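Long-range contacts in acetyltransferase, GNAT family (Enterococcus faecalis, PDB 1U6M), which probably transfers an acyl group, most likely acetyl from acetyl-coenzyme A, to a still unspecified acceptor, as other GNAT-family enzymes do: residues I59-E63 and K132-L137; T108-Y114 and N183-K187; T51-G55 and F103-E107. All blocks are in the same frame, centred on the assembly; numbering follows the deposited sequence.

Interaction 1 (I59-E63 and K132-L137)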
# COMPACT_ATOMS: atom_id res chain seq x y z
N ILE A 59 7.26 4.21 -0.16
CA ILE A 59 6.52 4.48 1.06
C ILE A 59 6.78 5.87 1.74
O ILE A 59 7.94 6.33 1.94
CB ILE A 59 6.74 3.34 2.10
CG1 ILE A 59 6.30 1.99 1.50
CG2 ILE A 59 5.96 3.63 3.36
CD1 ILE A 59 6.41 0.79 2.43
N LEU A 60 5.67 6.47 2.15
CA LEU A 60 5.71 7.66 3.00
C LEU A 60 5.35 7.27 4.42
O LEU A 60 4.37 6.55 4.63
CB LEU A 60 4.74 8.72 2.47
CG LEU A 60 4.96 10.21 2.68
CD1 LEU A 60 6.32 10.72 2.16
CD2 LEU A 60 3.85 10.85 1.98
N VAL A 61 6.12 7.77 5.39
CA VAL A 61 5.92 7.39 6.80
C VAL A 61 5.31 8.56 7.55
O VAL A 61 5.70 9.72 7.34
CB VAL A 61 7.33 6.93 7.44
CG1 VAL A 61 7.33 6.97 8.93
CG2 VAL A 61 7.69 5.52 6.99
N TYR A 62 4.35 8.29 8.43
CA TYR A 62 3.97 9.27 9.45
C TYR A 62 4.55 8.92 10.82
O TYR A 62 4.17 7.94 11.41
CB TYR A 62 2.47 9.39 9.58
CG TYR A 62 2.04 10.58 10.41
CD1 TYR A 62 1.98 10.50 11.81
CD2 TYR A 62 1.74 11.78 9.80
CE1 TYR A 62 1.58 11.58 12.58
CE2 TYR A 62 1.37 12.87 10.55
CZ TYR A 62 1.28 12.75 11.92
OH TYR A 62 0.88 13.85 12.62
N GLU A 63 5.44 9.75 11.33
CA GLU A 63 6.13 9.46 12.60
C GLU A 63 5.47 10.19 13.78
O GLU A 63 5.32 11.41 13.77
CB GLU A 63 7.60 9.85 12.48
CG GLU A 63 8.56 9.01 13.19
CD GLU A 63 9.96 9.48 12.98
OE1 GLU A 63 10.60 9.06 11.99
OE2 GLU A 63 10.43 10.27 13.83
N LYS A 132 -4.06 12.75 7.09
CA LYS A 132 -2.83 13.54 6.82
C LYS A 132 -1.84 12.94 5.84
O LYS A 132 -1.16 13.66 5.14
CB LYS A 132 -2.02 13.75 8.09
CG LYS A 132 -2.69 14.54 9.11
CD LYS A 132 -1.71 14.66 10.26
CE LYS A 132 -0.76 15.82 10.00
NZ LYS A 132 -0.57 16.53 11.32
N LEU A 133 -1.69 11.62 5.85
CA LEU A 133 -0.87 10.93 4.88
C LEU A 133 -1.42 11.17 3.46
O LEU A 133 -0.68 11.44 2.53
CB LEU A 133 -0.76 9.42 5.23
CG LEU A 133 0.30 9.06 6.28
CD1 LEU A 133 0.11 7.65 6.70
CD2 LEU A 133 1.69 9.27 5.69
N LEU A 134 -2.73 11.11 3.34
CA LEU A 134 -3.43 11.31 2.10
C LEU A 134 -3.23 12.77 1.58
O LEU A 134 -3.00 12.98 0.37
CB LEU A 134 -4.88 10.95 2.35
CG LEU A 134 -5.97 11.09 1.33
CD1 LEU A 134 -5.66 10.32 0.04
CD2 LEU A 134 -7.25 10.58 2.00
N ASP A 135 -3.26 13.76 2.49
CA ASP A 135 -2.95 15.15 2.10
C ASP A 135 -1.55 15.34 1.47
O ASP A 135 -1.33 16.32 0.76
CB ASP A 135 -3.04 16.12 3.32
CG ASP A 135 -4.47 16.36 3.78
OD1 ASP A 135 -5.44 16.02 3.05
OD2 ASP A 135 -4.65 16.91 4.89
N ALA A 136 -0.61 14.47 1.81
CA ALA A 136 0.81 14.59 1.43
C ALA A 136 1.07 13.94 0.10
O ALA A 136 2.15 14.05 -0.43
CB ALA A 136 1.71 13.88 2.48
N LEU A 137 0.08 13.23 -0.41
CA LEU A 137 0.29 12.40 -1.58
C LEU A 137 0.35 13.10 -2.95
O LEU A 137 1.00 12.57 -3.83
CB LEU A 137 -0.73 11.25 -1.60
CG LEU A 137 -0.43 10.08 -0.63
CD1 LEU A 137 -1.46 9.01 -0.75
CD2 LEU A 137 1.05 9.51 -0.77
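In the GNAT fold, one face of the central sheet is covered by the helix that follows the acyl-CoA pyrophosphate-binding loop, and here Leu60 and Tyr62 of strand 59-64 receive that helix, 129-135, on their side chains. Leu133 sits between the two. Its CD2 branch lies against the strand backbone, 4.0 Å from Leu60 O and 3.9 Å from Tyr62 N, while its CG packs on Tyr62 CB. Leu60, its CG anti to the backbone N (chi1 -152°), carries CD2 out to Ala136, whose CB it meets at 3.7 Å. The same methyl touches Leu137 CD2 at 4.1 Å, the two leucine side chains lying side by side and pointing opposite ways. Leu137 reaches on to Trp113 and Leu115 of strand 112-120, so the apolar layer runs on across the sheet. Ile4 of the neighbouring strand 3-6 packs on both Leu60 and Tyr62.

At its solvent-exposed end the contact becomes mixed. Lys132 is exposed, and its aliphatic chain passes obliquely by the tyrosine ring, with CD 3.6 Å from Tyr62 CE2. Bends at chi3 and chi4 then turn the amine to the phenol oxygen. The stronger polar partner of that oxygen is the backbone N of Ser2, near the chain start; the bond from Lys132 NZ to Tyr62 OH is weak, at 3.3 Å.

Interaction 2 (T108-Y114 and N183-K187); sequences TLPNEWY and NHMQK
Polar contacts between Glu112 and His184 form the centre of this junction. The carboxylate of Glu112 comes up to the edge of the imidazole from the opposite direction, the two planes nearly coplanar at 14°, and His184 NE2 gives a weak, bent hydrogen bond to Glu112 OE1 at 2.9 Å. The other carboxylate oxygen is modelled so close to the ring that its exact position is doubtful. Glu112 OE1 has a second, better aligned donor: Leu109 N reaches it from above the carboxylate plane at 2.8 Å, with an N-H...O angle of 170°. Because Leu109 and Glu112 are the end residues of a type II turn, this side-chain bond closes the turn and steadies the carboxylate facing His184. Glu112 CG is placed between its own backbone N and carbonyl carbon (chi1 80°), and the extended chain beyond it carries the acid back toward Leu109 N. Buried by the contact, His184 ND1 has no partner in the model.

Nonpolar and van der Waals contacts flank this pair. Leu109 CG lies over one face of the imidazole, offset toward the rim, in a CH-pi contact 4.0 Å from the ring centroid. The Tyr114 ring slants past the imidazole, its CD2 4.1 Å from His184 NE2, and the side chain of Gln186 lies crosswise to that of Glu112.

A sulfate ion, probably from the crystallisation liquor, lies about 5 Å from the Tyr114 side chain. Strand 148-154 runs between the two partner strands in the sheet, and His184 also packs on its Asn152; side chains thus bridge strands 112-120 and 180-188, next-but-one neighbours in the GNAT sheet.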
# COMPACT_ATOMS: atom_id res chain seq x y z
N THR A 108 -5.13 -0.87 -11.19
CA THR A 108 -4.74 0.47 -11.62
C THR A 108 -5.30 0.86 -12.98
O THR A 108 -5.71 -0.00 -13.74
CB THR A 108 -3.20 0.68 -11.61
OG1 THR A 108 -2.61 0.04 -12.77
CG2 THR A 108 -2.58 0.15 -10.34
N LEU A 109 -5.34 2.17 -13.26
CA LEU A 109 -5.55 2.72 -14.60
C LEU A 109 -4.25 3.35 -15.16
O LEU A 109 -3.41 3.83 -14.38
CB LEU A 109 -6.64 3.79 -14.60
CG LEU A 109 -8.09 3.39 -14.35
CD1 LEU A 109 -8.98 4.55 -14.76
CD2 LEU A 109 -8.51 2.09 -15.09
N PRO A 110 -4.07 3.35 -16.51
CA PRO A 110 -2.84 3.95 -17.10
C PRO A 110 -2.61 5.40 -16.66
O PRO A 110 -3.57 6.12 -16.44
CB PRO A 110 -3.12 3.90 -18.63
CG PRO A 110 -4.12 2.83 -18.81
CD PRO A 110 -4.97 2.78 -17.56
N ASN A 111 -1.38 5.85 -16.53
CA ASN A 111 -1.14 7.29 -16.26
C ASN A 111 -1.50 7.93 -14.86
O ASN A 111 -1.29 9.13 -14.66
CB ASN A 111 -1.76 8.13 -17.41
CG ASN A 111 -1.26 7.66 -18.81
OD1 ASN A 111 -2.08 7.35 -19.69
ND2 ASN A 111 0.08 7.58 -18.98
N GLU A 112 -1.99 7.13 -13.92
CA GLU A 112 -2.09 7.57 -12.53
C GLU A 112 -0.85 7.15 -11.70
O GLU A 112 -0.15 6.19 -12.05
CB GLU A 112 -3.40 7.08 -11.91
CG GLU A 112 -3.35 5.64 -11.48
CD GLU A 112 -4.68 5.02 -11.33
OE1 GLU A 112 -4.74 3.80 -11.08
OE2 GLU A 112 -5.69 5.72 -11.49
N TRP A 113 -0.55 7.89 -10.63
CA TRP A 113 0.18 7.35 -9.50
C TRP A 113 -0.87 6.65 -8.62
O TRP A 113 -1.85 7.27 -8.18
CB TRP A 113 0.87 8.45 -8.75
CG TRP A 113 1.88 7.97 -7.69
CD1 TRP A 113 3.22 7.81 -7.86
CD2 TRP A 113 1.60 7.64 -6.31
NE1 TRP A 113 3.80 7.40 -6.67
CE2 TRP A 113 2.83 7.28 -5.71
CE3 TRP A 113 0.43 7.60 -5.53
CZ2 TRP A 113 2.93 6.91 -4.36
CZ3 TRP A 113 0.52 7.21 -4.18
CH2 TRP A 113 1.75 6.88 -3.61
N TYR A 114 -0.75 5.34 -8.48
CA TYR A 114 -1.78 4.58 -7.81
C TYR A 114 -1.51 4.41 -6.29
O TYR A 114 -0.42 3.96 -5.88
CB TYR A 114 -1.92 3.21 -8.44
CG TYR A 114 -2.96 2.36 -7.75
CD1 TYR A 114 -2.59 1.21 -7.01
CD2 TYR A 114 -4.31 2.68 -7.79
CE1 TYR A 114 -3.56 0.42 -6.38
CE2 TYR A 114 -5.29 1.87 -7.13
CZ TYR A 114 -4.88 0.77 -6.44
OH TYR A 114 -5.82 -0.01 -5.78
N ASN A 183 -15.16 1.45 -6.55
CA ASN A 183 -15.06 2.70 -7.33
C ASN A 183 -13.60 3.10 -7.54
O ASN A 183 -12.85 3.29 -6.57
CB ASN A 183 -15.76 3.89 -6.61
CG ASN A 183 -17.26 3.69 -6.46
OD1 ASN A 183 -18.00 3.77 -7.44
ND2 ASN A 183 -17.73 3.45 -5.22
N HIS A 184 -13.19 3.28 -8.79
CA HIS A 184 -11.86 3.81 -9.02
C HIS A 184 -12.04 5.30 -9.15
O HIS A 184 -12.87 5.76 -9.93
CB HIS A 184 -11.18 3.19 -10.24
CG HIS A 184 -9.70 3.44 -10.31
ND1 HIS A 184 -9.16 4.59 -10.86
CD2 HIS A 184 -8.65 2.68 -9.91
CE1 HIS A 184 -7.83 4.52 -10.79
NE2 HIS A 184 -7.50 3.38 -10.22
N MET A 185 -11.30 6.05 -8.31
CA MET A 185 -11.39 7.49 -8.21
C MET A 185 -10.03 8.11 -8.56
O MET A 185 -8.99 7.48 -8.39
CB MET A 185 -11.84 7.90 -6.81
CG MET A 185 -13.14 7.21 -6.26
SD MET A 185 -13.61 7.81 -4.58
CE MET A 185 -14.40 9.37 -5.06
N GLN A 186 -10.01 9.31 -9.11
CA GLN A 186 -8.76 9.99 -9.38
C GLN A 186 -8.87 11.41 -8.96
O GLN A 186 -9.94 11.97 -8.91
CB GLN A 186 -8.41 9.96 -10.86
CG GLN A 186 -8.17 8.56 -11.36
CD GLN A 186 -7.57 8.53 -12.74
OE1 GLN A 186 -6.83 7.62 -13.07
NE2 GLN A 186 -7.88 9.53 -13.55
N LYS A 187 -7.73 12.00 -8.67
CA LYS A 187 -7.66 13.39 -8.33
C LYS A 187 -6.58 13.96 -9.20
O LYS A 187 -5.51 13.39 -9.29
CB LYS A 187 -7.25 13.52 -6.87
CG LYS A 187 -6.99 14.91 -6.48
CD LYS A 187 -6.52 15.04 -5.05
CE LYS A 187 -6.27 16.54 -4.75
NZ LYS A 187 -5.91 16.60 -3.38

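Interaction 3 (T51-G55 and F103-E107)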
# COMPACT_ATOMS: atom_id res chain seq x y z
N THR A 51 11.95 -1.94 -6.09
CA THR A 51 10.75 -2.20 -6.89
C THR A 51 9.63 -2.97 -6.15
O THR A 51 8.52 -3.11 -6.68
CB THR A 51 11.07 -3.00 -8.20
OG1 THR A 51 11.42 -4.34 -7.88
CG2 THR A 51 12.24 -2.39 -9.01
N TYR A 52 9.88 -3.45 -4.95
CA TYR A 52 8.83 -4.18 -4.23
C TYR A 52 7.59 -3.29 -3.94
O TYR A 52 7.74 -2.08 -3.66
CB TYR A 52 9.39 -4.81 -2.94
CG TYR A 52 8.36 -5.61 -2.19
CD1 TYR A 52 7.62 -6.61 -2.85
CD2 TYR A 52 8.14 -5.40 -0.80
CE1 TYR A 52 6.63 -7.34 -2.18
CE2 TYR A 52 7.14 -6.15 -0.11
CZ TYR A 52 6.41 -7.12 -0.84
OH TYR A 52 5.43 -7.88 -0.22
N ARG A 53 6.40 -3.88 -4.03
CA ARG A 53 5.14 -3.27 -3.62
C ARG A 53 5.28 -2.38 -2.36
O ARG A 53 4.86 -1.22 -2.34
CB ARG A 53 4.10 -4.34 -3.39
CG ARG A 53 2.70 -3.76 -3.12
CD ARG A 53 1.72 -4.91 -2.82
NE ARG A 53 1.44 -5.71 -4.02
CZ ARG A 53 0.41 -5.47 -4.85
NH1 ARG A 53 -0.43 -4.47 -4.64
NH2 ARG A 53 0.23 -6.22 -5.93
N TYR A 54 5.91 -2.94 -1.33
CA TYR A 54 6.13 -2.26 -0.09
C TYR A 54 7.58 -1.97 0.10
O TYR A 54 8.03 -1.98 1.23
CB TYR A 54 5.61 -3.12 1.10
CG TYR A 54 4.14 -3.47 0.94
CD1 TYR A 54 3.16 -2.47 0.96
CD2 TYR A 54 3.72 -4.77 0.77
CE1 TYR A 54 1.77 -2.80 0.81
CE2 TYR A 54 2.34 -5.07 0.59
CZ TYR A 54 1.41 -4.08 0.62
OH TYR A 54 0.07 -4.38 0.47
N GLY A 55 8.33 -1.75 -0.98
CA GLY A 55 9.70 -1.31 -0.88
C GLY A 55 9.73 0.02 -0.16
O GLY A 55 8.84 0.84 -0.38
N PHE A 103 -1.44 -10.89 -4.42
CA PHE A 103 -2.53 -10.04 -4.97
C PHE A 103 -2.80 -10.28 -6.43
O PHE A 103 -1.89 -10.48 -7.23
CB PHE A 103 -2.21 -8.55 -4.77
CG PHE A 103 -1.70 -8.21 -3.40
CD1 PHE A 103 -0.37 -8.46 -3.06
CD2 PHE A 103 -2.53 -7.64 -2.45
CE1 PHE A 103 0.12 -8.16 -1.81
CE2 PHE A 103 -2.03 -7.31 -1.20
CZ PHE A 103 -0.71 -7.59 -0.88
N ILE A 104 -4.06 -10.19 -6.78
CA ILE A 104 -4.43 -10.04 -8.19
C ILE A 104 -4.09 -8.60 -8.63
O ILE A 104 -4.46 -7.64 -7.97
CB ILE A 104 -5.88 -10.47 -8.44
CG1 ILE A 104 -6.10 -11.87 -7.80
CG2 ILE A 104 -6.16 -10.55 -9.93
CD1 ILE A 104 -7.48 -12.45 -8.04
N GLU A 105 -3.28 -8.49 -9.68
CA GLU A 105 -2.60 -7.23 -10.08
C GLU A 105 -3.40 -6.50 -11.17
O GLU A 105 -2.88 -6.15 -12.24
CB GLU A 105 -1.13 -7.50 -10.53
CG GLU A 105 -0.14 -7.98 -9.44
CD GLU A 105 1.22 -8.45 -10.02
OE1 GLU A 105 1.23 -8.96 -11.18
OE2 GLU A 105 2.28 -8.32 -9.33
N GLU A 106 -4.69 -6.27 -10.89
CA GLU A 106 -5.56 -5.69 -11.91
C GLU A 106 -6.36 -4.44 -11.44
O GLU A 106 -7.53 -4.27 -11.79
CB GLU A 106 -6.48 -6.78 -12.48
CG GLU A 106 -5.72 -7.83 -13.37
CD GLU A 106 -6.49 -9.15 -13.54
OE1 GLU A 106 -7.49 -9.40 -12.82
OE2 GLU A 106 -6.06 -9.96 -14.39
N GLU A 107 -5.70 -3.56 -10.68
CA GLU A 107 -6.44 -2.54 -9.97
C GLU A 107 -6.16 -1.08 -10.38
O GLU A 107 -6.89 -0.18 -10.00
CB GLU A 107 -6.33 -2.77 -8.46
CG GLU A 107 -4.94 -2.86 -7.88
CD GLU A 107 -4.94 -3.41 -6.45
OE1 GLU A 107 -4.12 -3.02 -5.59
OE2 GLU A 107 -5.79 -4.26 -6.17
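With chi1 at -173° Arg53 CG points away from the backbone N, and the chain runs straight to CD before turning at chi3 (-70°), which lays its guanidinium flat on the ring of Phe103. The planes lie 28° apart and Arg53 CZ is 4.0 Å from the centroid of the Phe103 ring, a cation-pi stack over the face. Arg53 NE makes the closest approach, 3.4 Å from Phe103 CD1, and Arg53 CD adds an off-centre CH-pi contact with the same ring. Tyr54 meets Phe103 from the opposite direction: its hydroxyl oxygen OH is 3.6 Å from Phe103 CZ, which lies near the plane of the tyrosine ring, at its edge. Over the centre of the Tyr54 ring, meanwhile, lies Arg53 CG, so the arginine is packed against two aromatic groups.

The methylene CG of Glu105 lies at the guanidinium edge, with its carboxylate OE2 4.5 Å from Arg53 NH2. Glu107 OE1 is 4.1 Å from Arg53 NH1; both acids are near enough for attraction but beyond a salt bridge. Asp84 and Asp116, outside the two loops, pair more closely with NE and NH1 respectively. The first loop includes a type I turn from Tyr52 to Gly55. Gripped by these aspartates and stacked on an aromatic ring, the guanidinium is fixed in rotation as well as position, and the acidic surroundings would favour its positive charge.

How the interactions relate
Interactions 1 and 2 both rest on the central sheet, but on different parts of it: 59-63 with 132-137 joins an early strand to a covering helix by mainly apolar packing, whereas 108-114 with 183-187 joins two strands through buried polar groups. Leu137 CD2 and Trp113 CH2 connect them at 3.9 Å. Interaction 3 joins two loops, and its centre lies about 8 Å from the centre of the chain, against about 12 and 14 Å for the centres of interactions 1 and 2; its chemistry is cationic and aromatic. It abuts interaction 2, where Glu107 O is 3.4 Å from His184 CD2, and interaction 1, where Tyr54 O meets Ile59 CD1. All three are partly buried.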